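Hypothetical protein PH1952 (Pyrococcus horikoshii, PDB 1ZJJ) is probably a magnesium-dependent phosphatase of the haloacid dehalogenase superfamily, although its natural substrate is not established. Local coordinates at residues Pro20-Ile34 against Pro251-Leu263. Numbering follows the deposited sequence.
Sequences PGVRELIEFLKERGI and PSVYELIDYLKTL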
loop_
_atom_site.group_PDB
_atom_site.type_symbol
_atom_site.label_atom_id
_atom_site.label_comp_id
_atom_site.label_asym_id
_atom_site.label_seq_id
_atom_site.Cartn_x
_atom_site.Cartn_y
_atom_site.Cartn_z
ATOM N N PRO B 20 32.290 15.942 -4.199
ATOM C CA PRO B 20 33.589 16.548 -3.899
ATOM C C PRO B 20 33.745 17.012 -2.455
ATOM O O PRO B 20 32.802 17.510 -1.856
ATOM C CB PRO B 20 33.659 17.714 -4.888
ATOM C CG PRO B 20 32.826 17.238 -6.041
ATOM C CD PRO B 20 31.644 16.623 -5.337
ATOM N N GLY B 21 34.946 16.834 -1.908
ATOM C CA GLY B 21 35.239 17.273 -0.552
ATOM C C GLY B 21 34.789 16.410 0.614
ATOM O O GLY B 21 35.097 16.724 1.760
ATOM N N VAL B 22 34.076 15.320 0.357
ATOM C CA VAL B 22 33.632 14.490 1.468
ATOM C C VAL B 22 34.786 13.879 2.278
ATOM O O VAL B 22 34.745 13.866 3.509
ATOM C CB VAL B 22 32.666 13.386 0.988
ATOM C CG1 VAL B 22 32.259 12.513 2.170
ATOM C CG2 VAL B 22 31.420 14.014 0.377
ATOM N N ARG B 23 35.816 13.382 1.595
ATOM C CA ARG B 23 36.972 12.814 2.299
ATOM C C ARG B 23 37.609 13.862 3.209
ATOM O O ARG B 23 37.998 13.563 4.338
ATOM C CB ARG B 23 38.028 12.298 1.314
ATOM C CG ARG B 23 39.219 11.613 1.988
ATOM C CD ARG B 23 40.352 11.366 0.990
ATOM N NE ARG B 23 41.038 12.597 0.598
ATOM C CZ ARG B 23 41.952 13.222 1.331
ATOM N NH1 ARG B 23 42.308 12.739 2.511
ATOM N NH2 ARG B 23 42.519 14.329 0.871
ATOM N N GLU B 24 37.719 15.089 2.700
ATOM C CA GLU B 24 38.296 16.171 3.486
ATOM C C GLU B 24 37.496 16.432 4.731
ATOM O O GLU B 24 38.065 16.587 5.800
ATOM C CB GLU B 24 38.409 17.474 2.682
ATOM C CG GLU B 24 39.608 17.520 1.780
ATOM C CD GLU B 24 39.318 17.009 0.384
ATOM O OE1 GLU B 24 38.344 16.255 0.171
ATOM O OE2 GLU B 24 40.084 17.377 -0.527
ATOM N N LEU B 25 36.178 16.481 4.579
ATOM C CA LEU B 25 35.289 16.702 5.706
ATOM C C LEU B 25 35.540 15.651 6.778
ATOM O O LEU B 25 35.796 15.986 7.929
ATOM C CB LEU B 25 33.830 16.620 5.261
ATOM C CG LEU B 25 32.804 16.640 6.413
ATOM C CD1 LEU B 25 32.990 17.886 7.283
ATOM C CD2 LEU B 25 31.404 16.600 5.832
ATOM N N ILE B 26 35.462 14.383 6.392
ATOM C CA ILE B 26 35.679 13.282 7.321
ATOM C C ILE B 26 37.073 13.325 7.957
ATOM O O ILE B 26 37.229 13.011 9.138
ATOM C CB ILE B 26 35.463 11.916 6.618
ATOM C CG1 ILE B 26 34.021 11.816 6.111
ATOM C CG2 ILE B 26 35.753 10.781 7.583
ATOM C CD1 ILE B 26 32.966 11.986 7.202
ATOM N N GLU B 27 38.088 13.711 7.188
ATOM C CA GLU B 27 39.435 13.799 7.745
ATOM C C GLU B 27 39.495 14.954 8.728
ATOM O O GLU B 27 40.258 14.934 9.696
ATOM C CB GLU B 27 40.487 14.007 6.648
ATOM C CG GLU B 27 41.280 12.752 6.353
ATOM C CD GLU B 27 41.545 11.947 7.613
ATOM O OE1 GLU B 27 42.218 12.464 8.534
ATOM O OE2 GLU B 27 41.062 10.798 7.685
ATOM N N PHE B 28 38.670 15.961 8.478
ATOM C CA PHE B 28 38.610 17.130 9.339
ATOM C C PHE B 28 37.923 16.831 10.675
ATOM O O PHE B 28 38.384 17.269 11.730
ATOM C CB PHE B 28 37.865 18.264 8.627
ATOM C CG PHE B 28 37.664 19.479 9.479
ATOM C CD1 PHE B 28 38.732 20.314 9.793
ATOM C CD2 PHE B 28 36.408 19.782 9.982
ATOM C CE1 PHE B 28 38.546 21.432 10.597
ATOM C CE2 PHE B 28 36.210 20.900 10.787
ATOM C CZ PHE B 28 37.281 21.728 11.097
ATOM N N LEU B 29 36.816 16.094 10.632
ATOM C CA LEU B 29 36.093 15.768 11.855
ATOM C C LEU B 29 36.983 14.987 12.825
ATOM O O LEU B 29 36.946 15.208 14.037
ATOM C CB LEU B 29 34.825 14.972 11.519
ATOM C CG LEU B 29 33.858 15.716 10.594
ATOM C CD1 LEU B 29 32.624 14.867 10.340
ATOM C CD2 LEU B 29 33.473 17.051 11.231
ATOM N N LYS B 30 37.788 14.085 12.281
ATOM C CA LYS B 30 38.700 13.280 13.088
ATOM C C LYS B 30 39.781 14.150 13.731
ATOM O O LYS B 30 40.161 13.939 14.884
ATOM C CB LYS B 30 39.341 12.207 12.212
ATOM C CG LYS B 30 38.332 11.210 11.688
ATOM C CD LYS B 30 38.934 10.203 10.729
ATOM C CE LYS B 30 37.952 9.061 10.522
ATOM N NZ LYS B 30 38.317 8.148 9.406
ATOM N N GLU B 31 40.269 15.128 12.975
ATOM C CA GLU B 31 41.297 16.046 13.456
ATOM C C GLU B 31 40.768 16.882 14.621
ATOM O O GLU B 31 41.482 17.139 15.593
ATOM C CB GLU B 31 41.731 16.968 12.313
ATOM C CG GLU B 31 42.737 18.049 12.696
ATOM C CD GLU B 31 42.856 19.130 11.633
ATOM O OE1 GLU B 31 43.729 20.013 11.761
ATOM O OE2 GLU B 31 42.067 19.097 10.666
ATOM N N ARG B 32 39.512 17.303 14.516
ATOM C CA ARG B 32 38.888 18.118 15.548
ATOM C C ARG B 32 38.286 17.266 16.655
ATOM O O ARG B 32 37.727 17.790 17.619
ATOM C CB ARG B 32 37.811 19.019 14.932
ATOM C CG ARG B 32 38.373 20.117 14.028
ATOM C CD ARG B 32 39.416 20.941 14.771
ATOM N NE ARG B 32 40.091 21.909 13.909
ATOM C CZ ARG B 32 39.598 23.092 13.565
ATOM N NH1 ARG B 32 38.408 23.478 14.008
ATOM N NH2 ARG B 32 40.300 23.893 12.778
ATOM N N GLY B 33 38.416 15.952 16.509
ATOM C CA GLY B 33 37.884 15.033 17.499
ATOM C C GLY B 33 36.369 14.930 17.491
ATOM O O GLY B 33 35.787 14.311 18.379
ATOM N N ILE B 34 35.733 15.526 16.486
ATOM C CA ILE B 34 34.278 15.523 16.363
ATOM C C ILE B 34 33.704 14.147 16.010
ATOM O O ILE B 34 33.955 13.618 14.930
ATOM C CB ILE B 34 33.827 16.553 15.290
ATOM C CG1 ILE B 34 34.280 17.958 15.705
ATOM C CG2 ILE B 34 32.320 16.535 15.134
ATOM C CD1 ILE B 34 34.149 19.003 14.617
ATOM N N PRO B 251 25.508 24.245 0.635
ATOM C CA PRO B 251 25.605 23.710 -0.725
ATOM C C PRO B 251 25.875 22.201 -0.705
ATOM O O PRO B 251 25.289 21.435 -1.478
ATOM C CB PRO B 251 26.776 24.494 -1.317
ATOM C CG PRO B 251 26.697 25.808 -0.587
ATOM C CD PRO B 251 26.448 25.362 0.828
ATOM N N SER B 252 26.776 21.790 0.184
ATOM C CA SER B 252 27.142 20.385 0.337
ATOM C C SER B 252 27.821 20.205 1.690
ATOM O O SER B 252 28.085 21.180 2.401
ATOM C CB SER B 252 28.094 19.945 -0.782
ATOM O OG SER B 252 29.420 20.397 -0.552
ATOM N N VAL B 253 28.112 18.962 2.053
ATOM C CA VAL B 253 28.755 18.708 3.333
ATOM C C VAL B 253 30.175 19.264 3.381
ATOM O O VAL B 253 30.742 19.423 4.458
ATOM C CB VAL B 253 28.805 17.207 3.653
ATOM C CG1 VAL B 253 27.387 16.670 3.805
ATOM C CG2 VAL B 253 29.564 16.467 2.557
ATOM N N TYR B 254 30.754 19.560 2.222
ATOM C CA TYR B 254 32.109 20.098 2.214
ATOM C C TYR B 254 32.149 21.445 2.932
ATOM O O TYR B 254 33.094 21.743 3.661
ATOM C CB TYR B 254 32.629 20.261 0.782
ATOM C CG TYR B 254 34.009 20.884 0.723
ATOM C CD1 TYR B 254 35.112 20.240 1.280
ATOM C CD2 TYR B 254 34.203 22.135 0.137
ATOM C CE1 TYR B 254 36.376 20.826 1.255
ATOM C CE2 TYR B 254 35.460 22.730 0.105
ATOM C CZ TYR B 254 36.541 22.073 0.664
ATOM O OH TYR B 254 37.782 22.668 0.631
ATOM N N GLU B 255 31.112 22.250 2.727
ATOM C CA GLU B 255 31.020 23.565 3.351
ATOM C C GLU B 255 30.906 23.505 4.874
ATOM O O GLU B 255 31.012 24.531 5.551
ATOM C CB GLU B 255 29.834 24.345 2.777
ATOM C CG GLU B 255 30.076 24.959 1.397
ATOM C CD GLU B 255 30.278 23.929 0.299
ATOM O OE1 GLU B 255 29.460 22.992 0.193
ATOM O OE2 GLU B 255 31.253 24.062 -0.469
ATOM N N LEU B 256 30.685 22.309 5.415
ATOM C CA LEU B 256 30.585 22.146 6.860
ATOM C C LEU B 256 31.918 22.448 7.518
ATOM O O LEU B 256 31.968 22.810 8.687
ATOM C CB LEU B 256 30.179 20.716 7.230
ATOM C CG LEU B 256 28.698 20.421 7.461
ATOM C CD1 LEU B 256 28.547 18.949 7.869
ATOM C CD2 LEU B 256 28.146 21.331 8.549
ATOM N N ILE B 257 32.996 22.286 6.762
ATOM C CA ILE B 257 34.330 22.535 7.295
ATOM C C ILE B 257 34.517 23.996 7.700
ATOM O O ILE B 257 34.877 24.289 8.840
ATOM C CB ILE B 257 35.410 22.144 6.269
ATOM C CG1 ILE B 257 35.334 20.638 5.987
ATOM C CG2 ILE B 257 36.791 22.513 6.797
ATOM C CD1 ILE B 257 36.272 20.169 4.897
ATOM N N ASP B 258 34.273 24.918 6.778
ATOM C CA ASP B 258 34.440 26.324 7.117
ATOM C C ASP B 258 33.368 26.791 8.088
ATOM O O ASP B 258 33.596 27.709 8.877
ATOM C CB ASP B 258 34.474 27.187 5.853
ATOM C CG ASP B 258 35.863 27.239 5.230
ATOM O OD1 ASP B 258 36.036 27.892 4.182
ATOM O OD2 ASP B 258 36.789 26.622 5.797
ATOM N N TYR B 259 32.204 26.150 8.057
ATOM C CA TYR B 259 31.147 26.521 8.990
ATOM C C TYR B 259 31.620 26.221 10.410
ATOM O O TYR B 259 31.426 27.020 11.329
ATOM C CB TYR B 259 29.871 25.725 8.731
ATOM C CG TYR B 259 28.767 26.080 9.694
ATOM C CD1 TYR B 259 28.136 27.322 9.624
ATOM C CD2 TYR B 259 28.359 25.188 10.682
ATOM C CE1 TYR B 259 27.119 27.665 10.518
ATOM C CE2 TYR B 259 27.347 25.520 11.576
ATOM C CZ TYR B 259 26.728 26.758 11.485
ATOM O OH TYR B 259 25.695 27.065 12.345
ATOM N N LEU B 260 32.242 25.057 10.571
ATOM C CA LEU B 260 32.750 24.612 11.861
ATOM C C LEU B 260 33.947 25.434 12.324
ATOM O O LEU B 260 34.126 25.656 13.518
ATOM C CB LEU B 260 33.138 23.130 11.784
ATOM C CG LEU B 260 31.992 22.116 11.863
ATOM C CD1 LEU B 260 32.455 20.780 11.311
ATOM C CD2 LEU B 260 31.518 21.974 13.305
ATOM N N LYS B 261 34.763 25.881 11.376
ATOM C CA LYS B 261 35.953 26.668 11.698
ATOM C C LYS B 261 35.659 28.119 12.068
ATOM O O LYS B 261 36.445 28.759 12.766
ATOM C CB LYS B 261 36.936 26.656 10.520
ATOM C CG LYS B 261 37.594 25.322 10.245
ATOM C CD LYS B 261 38.603 25.461 9.119
ATOM C CE LYS B 261 39.256 24.140 8.783
ATOM N NZ LYS B 261 40.227 24.308 7.664
ATOM N N THR B 262 34.532 28.633 11.586
ATOM C CA THR B 262 34.136 30.010 11.840
ATOM C C THR B 262 33.047 30.055 12.903
ATOM O O THR B 262 32.378 31.073 13.098
ATOM C CB THR B 262 33.629 30.686 10.551
ATOM O OG1 THR B 262 32.471 29.999 10.064
ATOM C CG2 THR B 262 34.711 30.646 9.482
ATOM N N LEU B 263 32.898 28.937 13.602
ATOM C CA LEU B 263 31.890 28.786 14.647
ATOM C C LEU B 263 30.505 28.682 14.014
ATOM O O LEU B 263 29.850 27.641 14.248
ATOM C CB LEU B 263 31.947 29.958 15.642
ATOM C CG LEU B 263 30.716 30.818 15.974
ATOM C CD1 LEU B 263 29.541 29.983 16.477
ATOM C CD2 LEU B 263 31.120 31.821 17.032
ATOM O OXT LEU B 263 30.094 29.625 13.292
HETATM O O HOH W 1 31.231 19.443 -2.542
#
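The F28 ring receives the methyl CG2 of I257 almost squarely on one face: CG2 stands 4.0 Å from the ring centroid and 6° off the normal, a CH-pi contact. F28 reaches the other helix because chi1 is 176°, which sets CG opposite the backbone N; L260 CD1 meets the ring's edge at CE2, near the plane. K261, extended beyond CG, passes obliquely, with CE 3.3 Å from F28 CE1. R32, four residues on in the same segment, lays CG on the ring's opposite face and, bent at chi2, brings one guanidinium face over F28 CE1. Cut back to an alanine, F28 would probably leave a gap between I257 CG2 and R32 CG, depriving the R32 guanidinium and the K261 chain of their ring.

The axes of helices 22-31 and 256-261 approach to 10.3 Å, their N-to-C directions 30° apart; both pack on the same face of the parallel sheet of the Rossmann-like HAD core, as F6 of strand 2-6 touches L25 and L29 from one and L256 from the other.

Toward the magnesium site (the V253 side chain is about 10 Å from the bound magnesium ion and does not bind it), L25 and V253 cross at about a right angle, and L25 CD2 presses to 3.4 Å from V253 CB, tighter than usual carbon contact. L25 CD1 lies 3.8 Å from I257 CG1 as the side chains run past each other in opposite directions. At G21, the N-cap of helix 22-31, CA lies 3.5 Å from Y254 CD1; a CB there would clash. Beside it, one water donates to P20 O (2.6 Å) and S252 OG.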